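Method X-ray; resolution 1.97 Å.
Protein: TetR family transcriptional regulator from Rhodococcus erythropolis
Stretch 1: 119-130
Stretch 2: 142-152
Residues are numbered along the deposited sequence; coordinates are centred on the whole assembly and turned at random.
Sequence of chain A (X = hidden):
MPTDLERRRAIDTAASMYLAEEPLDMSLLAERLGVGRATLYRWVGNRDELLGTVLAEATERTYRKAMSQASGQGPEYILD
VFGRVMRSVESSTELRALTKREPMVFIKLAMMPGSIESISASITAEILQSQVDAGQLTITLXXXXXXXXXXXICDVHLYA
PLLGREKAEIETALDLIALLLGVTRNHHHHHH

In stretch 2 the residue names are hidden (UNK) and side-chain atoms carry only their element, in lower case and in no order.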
ATOM      1  N   ILE A 119      -6.810  -2.106   0.467  1.00 25.13           N
ATOM      2  CA  ILE A 119      -6.097  -3.005   1.376  1.00 24.88           C
ATOM      3  C   ILE A 119      -5.419  -2.203   2.499  1.00 28.66           C
ATOM      4  O   ILE A 119      -5.483  -2.616   3.656  1.00 29.39           O
ATOM      5  CB  ILE A 119      -5.146  -3.994   0.634  1.00 28.52           C
ATOM      6  CG1 ILE A 119      -4.649  -5.146   1.568  1.00 29.49           C
ATOM      7  CG2 ILE A 119      -3.960  -3.268  -0.031  1.00 29.28           C
ATOM      8  CD1 ILE A 119      -5.700  -6.118   2.066  1.00 29.90           C
ATOM      9  N   SER A 120      -4.834  -1.032   2.174  1.00 24.62           N
ATOM     10  CA  SER A 120      -4.199  -0.169   3.176  1.00 24.30           C
ATOM     11  C   SER A 120      -5.258   0.223   4.237  1.00 28.49           C
ATOM     12  O   SER A 120      -5.010   0.028   5.426  1.00 29.07           O
ATOM     13  CB  SER A 120      -3.600   1.072   2.518  1.00 27.76           C
ATOM     14  OG  SER A 120      -2.602   0.717   1.575  1.00 32.39           O
ATOM     15  N   ALA A 121      -6.461   0.674   3.790  1.00 24.94           N
ATOM     16  CA  ALA A 121      -7.591   1.078   4.664  1.00 24.32           C
ATOM     17  C   ALA A 121      -8.161  -0.095   5.509  1.00 27.76           C
ATOM     18  O   ALA A 121      -8.434   0.090   6.694  1.00 28.01           O
ATOM     19  CB  ALA A 121      -8.698   1.707   3.827  1.00 25.80           C
ATOM     20  N   SER A 122      -8.308  -1.289   4.922  1.00 25.45           N
ATOM     21  CA  SER A 122      -8.827  -2.460   5.655  1.00 26.27           C
ATOM     22  C   SER A 122      -7.813  -3.013   6.662  1.00 30.04           C
ATOM     23  O   SER A 122      -8.214  -3.430   7.744  1.00 31.49           O
ATOM     24  CB  SER A 122      -9.323  -3.541   4.692  1.00 30.30           C
ATOM     25  OG  SER A 122      -8.233  -4.116   3.998  1.00 38.63           O
ATOM     26  N   ILE A 123      -6.509  -2.997   6.339  1.00 26.04           N
ATOM     27  CA  ILE A 123      -5.483  -3.415   7.316  1.00 25.20           C
ATOM     28  C   ILE A 123      -5.386  -2.348   8.401  1.00 29.57           C
ATOM     29  O   ILE A 123      -5.319  -2.703   9.583  1.00 30.63           O
ATOM     30  CB  ILE A 123      -4.102  -3.709   6.673  1.00 28.23           C
ATOM     31  CG1 ILE A 123      -4.193  -4.900   5.673  1.00 27.54           C
ATOM     32  CG2 ILE A 123      -3.049  -3.989   7.774  1.00 29.68           C
ATOM     33  CD1 ILE A 123      -2.954  -5.105   4.810  1.00 29.00           C
ATOM     34  N   THR A 124      -5.444  -1.033   8.027  1.00 26.40           N
ATOM     35  CA  THR A 124      -5.430   0.029   9.053  1.00 25.88           C
ATOM     36  C   THR A 124      -6.632  -0.119  10.020  1.00 28.52           C
ATOM     37  O   THR A 124      -6.448  -0.036  11.224  1.00 27.25           O
ATOM     38  CB  THR A 124      -5.331   1.440   8.455  1.00 33.65           C
ATOM     39  OG1 THR A 124      -4.196   1.499   7.588  1.00 27.81           O
ATOM     40  CG2 THR A 124      -5.214   2.532   9.549  1.00 30.33           C
ATOM     41  N   ALA A 125      -7.844  -0.375   9.470  1.00 24.31           N
ATOM     42  CA  ALA A 125      -9.088  -0.590  10.215  1.00 24.29           C
ATOM     43  C   ALA A 125      -8.917  -1.743  11.240  1.00 28.24           C
ATOM     44  O   ALA A 125      -9.373  -1.640  12.370  1.00 28.32           O
ATOM     45  CB  ALA A 125     -10.224  -0.916   9.235  1.00 24.95           C
ATOM     46  N   GLU A 126      -8.252  -2.818  10.830  1.00 28.65           N
ATOM     47  CA  GLU A 126      -7.955  -4.002  11.651  1.00 29.22           C
ATOM     48  C   GLU A 126      -7.007  -3.620  12.818  1.00 33.17           C
ATOM     49  O   GLU A 126      -7.233  -4.034  13.967  1.00 32.82           O
ATOM     50  CB  GLU A 126      -7.358  -5.095  10.756  1.00 30.06           C
ATOM     51  CG  GLU A 126      -6.971  -6.373  11.480  1.00 35.60           C
ATOM     52  CD  GLU A 126      -5.948  -7.211  10.741  1.00 55.30           C
ATOM     53  OE1 GLU A 126      -5.932  -7.189   9.487  1.00 48.67           O
ATOM     54  OE2 GLU A 126      -5.176  -7.916  11.425  1.00 43.37           O
ATOM     55  N   ILE A 127      -5.967  -2.830  12.520  1.00 30.34           N
ATOM     56  CA  ILE A 127      -5.000  -2.318  13.505  1.00 31.33           C
ATOM     57  C   ILE A 127      -5.757  -1.465  14.548  1.00 35.98           C
ATOM     58  O   ILE A 127      -5.556  -1.636  15.754  1.00 37.07           O
ATOM     59  CB  ILE A 127      -3.851  -1.516  12.832  1.00 34.22           C
ATOM     60  CG1 ILE A 127      -2.880  -2.451  12.089  1.00 34.56           C
ATOM     61  CG2 ILE A 127      -3.083  -0.675  13.870  1.00 36.68           C
ATOM     62  CD1 ILE A 127      -2.185  -1.805  10.856  1.00 35.95           C
ATOM     63  N   LEU A 128      -6.629  -0.568  14.077  1.00 30.09           N
ATOM     64  CA  LEU A 128      -7.436   0.295  14.936  1.00 29.84           C
ATOM     65  C   LEU A 128      -8.365  -0.507  15.824  1.00 34.69           C
ATOM     66  O   LEU A 128      -8.411  -0.260  17.032  1.00 36.12           O
ATOM     67  CB  LEU A 128      -8.231   1.328  14.119  1.00 30.00           C
ATOM     68  CG  LEU A 128      -7.405   2.368  13.367  1.00 35.92           C
ATOM     69  CD1 LEU A 128      -8.278   3.226  12.479  1.00 35.30           C
ATOM     70  CD2 LEU A 128      -6.585   3.230  14.317  1.00 39.41           C
ATOM     71  N   GLN A 129      -9.058  -1.506  15.249  1.00 31.51           N
ATOM     72  CA  GLN A 129      -9.995  -2.343  15.995  1.00 31.07           C
ATOM     73  C   GLN A 129      -9.275  -3.147  17.065  1.00 34.73           C
ATOM     74  O   GLN A 129      -9.782  -3.225  18.175  1.00 34.70           O
ATOM     75  CB  GLN A 129     -10.799  -3.258  15.058  1.00 32.60           C
ATOM     76  CG  GLN A 129     -11.895  -4.077  15.761  1.00 44.92           C
ATOM     77  CD  GLN A 129     -13.002  -3.223  16.338  1.00 57.81           C
ATOM     78  OE1 GLN A 129     -13.157  -3.094  17.560  1.00 53.24           O
ATOM     79  NE2 GLN A 129     -13.795  -2.618  15.472  1.00 51.43           N
ATOM     80  N   SER A 130      -8.101  -3.718  16.753  1.00 32.73           N
ATOM     81  CA  SER A 130      -7.337  -4.498  17.738  1.00 33.72           C
ATOM     82  C   SER A 130      -6.882  -3.617  18.891  1.00 36.79           C
ATOM     83  O   SER A 130      -6.967  -4.048  20.037  1.00 38.29           O
ATOM     84  CB  SER A 130      -6.184  -5.269  17.094  1.00 38.31           C
ATOM     85  OG  SER A 130      -5.165  -4.429  16.573  1.00 52.23           O
ATOM     86  N   UNK A 142     -15.723   5.131  13.356  1.00 29.18           N
ATOM     87  CA  UNK A 142     -15.451   3.702  13.189  1.00 28.74           C
ATOM     88  C   UNK A 142     -14.027   3.430  12.688  1.00 31.31           C
ATOM     89  O   UNK A 142     -13.454   4.297  12.010  1.00 30.93           O
ATOM     90  o   UNK A 142     -16.220   3.330  10.900  1.00 38.26           O
ATOM     91  c   UNK A 142     -16.493   3.062  12.267  1.00 33.87           C
ATOM     92  N   UNK A 143     -13.438   2.252  13.015  1.00 29.49           N
ATOM     93  CA  UNK A 143     -12.092   1.928  12.500  1.00 29.07           C
ATOM     94  C   UNK A 143     -12.010   2.013  10.970  1.00 32.06           C
ATOM     95  O   UNK A 143     -10.953   2.347  10.458  1.00 30.98           O
ATOM     96  c   UNK A 143     -12.747   0.337  14.148  1.00 35.20           C
ATOM     97  c   UNK A 143     -13.961   1.144  13.850  1.00 30.93           C
ATOM     98  c   UNK A 143     -11.879   0.482  12.969  1.00 30.82           C
ATOM     99  N   UNK A 144     -13.118   1.682  10.260  1.00 28.99           N
ATOM    100  CA  UNK A 144     -13.238   1.694   8.800  1.00 28.52           C
ATOM    101  C   UNK A 144     -13.146   3.117   8.307  1.00 31.60           C
ATOM    102  O   UNK A 144     -12.416   3.381   7.350  1.00 31.11           O
ATOM    103  c   UNK A 144     -14.740  -0.991   9.906  1.00 60.50           C
ATOM    104  c   UNK A 144     -14.625  -0.494   8.468  1.00 44.45           C
ATOM    105  n   UNK A 144     -14.046  -2.085  10.198  1.00 50.95           N
ATOM    106  o   UNK A 144     -15.425  -0.404  10.769  1.00 50.56           O
ATOM    107  c   UNK A 144     -14.567   1.038   8.319  1.00 30.90           C
ATOM    108  N   UNK A 145     -13.859   4.041   8.981  1.00 29.35           N
ATOM    109  CA  UNK A 145     -13.833   5.481   8.664  1.00 28.90           C
ATOM    110  C   UNK A 145     -12.425   6.062   8.936  1.00 28.99           C
ATOM    111  O   UNK A 145     -11.854   6.739   8.074  1.00 26.58           O
ATOM    112  c   UNK A 145     -14.968   6.272   9.401  1.00 32.90           C
ATOM    113  c   UNK A 145     -16.335   5.881   8.846  1.00 33.27           C
ATOM    114  c   UNK A 145     -14.758   7.786   9.286  1.00 32.10           C
ATOM    115  N   UNK A 146     -11.858   5.773  10.109  1.00 25.75           N
ATOM    116  CA  UNK A 146     -10.519   6.284  10.443  1.00 26.00           C
ATOM    117  C   UNK A 146      -9.379   5.669   9.611  1.00 27.58           C
ATOM    118  O   UNK A 146      -8.431   6.371   9.289  1.00 27.35           O
ATOM    119  c   UNK A 146     -10.921   6.453  14.259  1.00 34.21           C
ATOM    120  c   UNK A 146     -10.227   6.164  11.936  1.00 27.31           C
ATOM    121  c   UNK A 146     -11.175   6.885  12.863  1.00 32.64           C
ATOM    122  c   UNK A 146     -11.036   8.399  12.755  1.00 36.19           C
ATOM    123  N   UNK A 147      -9.487   4.384   9.281  1.00 24.32           N
ATOM    124  CA  UNK A 147      -8.516   3.655   8.462  1.00 23.72           C
ATOM    125  C   UNK A 147      -8.431   4.250   7.067  1.00 29.29           C
ATOM    126  O   UNK A 147      -7.340   4.538   6.580  1.00 29.80           O
ATOM    127  N   UNK A 148      -9.590   4.476   6.424  1.00 24.91           N
ATOM    128  CA  UNK A 148      -9.677   5.114   5.111  1.00 23.51           C
ATOM    129  C   UNK A 148      -9.113   6.553   5.174  1.00 28.53           C
ATOM    130  O   UNK A 148      -8.350   6.946   4.290  1.00 29.21           O
ATOM    131  c   UNK A 148     -11.144   5.088   4.606  1.00 23.65           C
ATOM    132  o   UNK A 148     -10.263   4.185   2.019  1.00 38.91           O
ATOM    133  c   UNK A 148     -10.791   5.319   2.028  1.00 39.34           C
ATOM    134  o   UNK A 148     -10.873   6.043   1.011  1.00 39.17           O
ATOM    135  c   UNK A 148     -11.396   5.848   3.314  1.00 31.06           C
ATOM    136  N   UNK A 149      -9.442   7.306   6.248  1.00 25.26           N
ATOM    137  CA  UNK A 149      -8.976   8.685   6.443  1.00 25.73           C
ATOM    138  C   UNK A 149      -7.450   8.758   6.597  1.00 28.79           C
ATOM    139  O   UNK A 149      -6.827   9.615   5.981  1.00 26.78           O
ATOM    140  c   UNK A 149      -9.655   9.307   7.648  1.00 26.33           C
ATOM    141  N   UNK A 150      -6.862   7.845   7.392  1.00 25.63           N
ATOM    142  CA  UNK A 150      -5.414   7.776   7.613  1.00 27.18           C
ATOM    143  C   UNK A 150      -4.688   7.535   6.284  1.00 29.80           C
ATOM    144  O   UNK A 150      -3.746   8.249   5.982  1.00 29.81           O
ATOM    145  c   UNK A 150      -5.249   6.929  10.150  1.00 34.88           C
ATOM    146  c   UNK A 150      -4.611   5.838  10.989  1.00 34.54           C
ATOM    147  c   UNK A 150      -4.623   8.253  10.597  1.00 38.47           C
ATOM    148  c   UNK A 150      -5.033   6.664   8.632  1.00 28.18           C
ATOM    149  N   UNK A 151      -5.173   6.577   5.471  1.00 25.56           N
ATOM    150  CA  UNK A 151      -4.583   6.238   4.171  1.00 24.89           C
ATOM    151  C   UNK A 151      -4.656   7.443   3.228  1.00 30.58           C
ATOM    152  O   UNK A 151      -3.638   7.805   2.616  1.00 32.30           O
ATOM    153  c   UNK A 151      -4.913   4.756   2.092  1.00 28.53           C
ATOM    154  c   UNK A 151      -5.289   4.983   3.568  1.00 28.00           C
ATOM    155  c   UNK A 151      -4.971   3.753   4.401  1.00 27.19           C
ATOM    156  N   UNK A 152      -5.848   8.045   3.099  1.00 25.57           N
ATOM    157  CA  UNK A 152      -6.066   9.203   2.208  1.00 26.77           C
ATOM    158  C   UNK A 152      -5.191  10.409   2.546  1.00 31.16           C
ATOM    159  O   UNK A 152      -4.773  11.109   1.630  1.00 30.66           O
ATOM    160  n   UNK A 152      -8.240   9.192  -2.626  1.00 23.67           N
ATOM    161  c   UNK A 152      -8.526   8.632   1.604  1.00 35.59           C
ATOM    162  n   UNK A 152      -9.257  11.216  -2.304  1.00 27.73           N
ATOM    163  c   UNK A 152      -8.460   8.556   0.100  1.00 32.02           C
ATOM    164  c   UNK A 152      -8.812  10.068  -1.813  1.00 30.74           C
ATOM    165  c   UNK A 152      -7.538   9.641   2.216  1.00 28.64           C
ATOM    166  n   UNK A 152      -8.917   9.807  -0.515  1.00 27.19           N
TER

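Position 142 carries one carbon and then one oxygen, and makes no contact with stretch 1. The oxygen lies 3.1 Å from the backbone N of position 145 and accepts its hydrogen bond, capping the helix that starts at the next residue. A short hydroxyl side chain fits: Ser-142.

At position 143 three carbons close a ring onto the backbone N. The CB is 3.3 Å from Ala-125 O and 3.9 Å from Leu-128 CB, and the backbone O is 3.5 Å from Ala-125 CA in a CA-H...O contact. The ring identifies Pro-143. A proline loses little in the first turn of a helix, where its nitrogen has no carbonyl to bond.

Position 144 has three carbons, the third bearing one oxygen and one nitrogen. Its CA-to-CB bond points away from stretch 1, but the chain folds back until the terminal nitrogen is 4.1 Å from Ala-125 CB. This is an amide, hence Gln-144.

Position 145 shows one carbon carrying two more; its CA-to-CB bond points away from stretch 1, and the side chain is beyond contact with it. Branching at CB without oxygen gives Val-145.

Four carbons forked at the second mark position 146. The CB packs 3.6 Å from Leu-128 CD1 while the bond to it runs sideways; the residue is Leu-146.

No side-chain atom is present at position 147. Its CA sits 3.7 Å from Thr-124 CG2 and 4.2 Å from Ala-125 N. A CB in ideal geometry would lie 2.7 Å from Ala-121 O and 3.0 Å from Ala-125 N, both clashes, so the close approach here depends on bare backbone. The residue is Gly-147.

Position 148 has three carbons, the last with two oxygens. Although its CA-to-CB bond points away, one of the two oxygens comes within 3.4 Å of Ala-121 CB, a contact with a methyl group rather than a polar partner. A carboxylate at this length is Glu-148, and that oxygen is OE1.

A single carbon at position 149, facing away from stretch 1, makes Ala-149.

Position 150 again has four carbons forked at the second, and its CA-to-CB bond points toward stretch 1. One terminal methyl lies 3.7 Å from Thr-124 CG2, and the residue is Leu-150.

At position 151 one carbon carries two, as at 145, but here the CA-to-CB bond points toward the partner helix. One methyl is 3.5 Å from Ala-121 N and 3.6 Å from Ser-120 CB. This is Val-151, and that methyl is CG2.

Position 152 extends through three carbons and a nitrogen to a carbon with two further nitrogens, a guanidinium. None of it reaches stretch 1; the residue is Arg-152.

The two helices cross at 128°, with axes 7.6 Å apart at closest approach. No hydrogen bond joins them; the contact, burying 528 Å² in total, rests on close packing. Ala-121 and Ala-125 keep one surface low and Gly-147 the other, while Pro-143 and Leu-128 pack together toward one end and Val-151 against Ser-120 and Ala-121 toward the other. Thr-124 meets the seam with both branches: CG2 is 3.7 Å from Gly-147 CA, and OG1, which also donates a hydrogen bond to Ser-120 O (2.7 Å), is 4.0 Å from Val-151 CG2.

Stretch 2 142-152: SPQVLGEALVR
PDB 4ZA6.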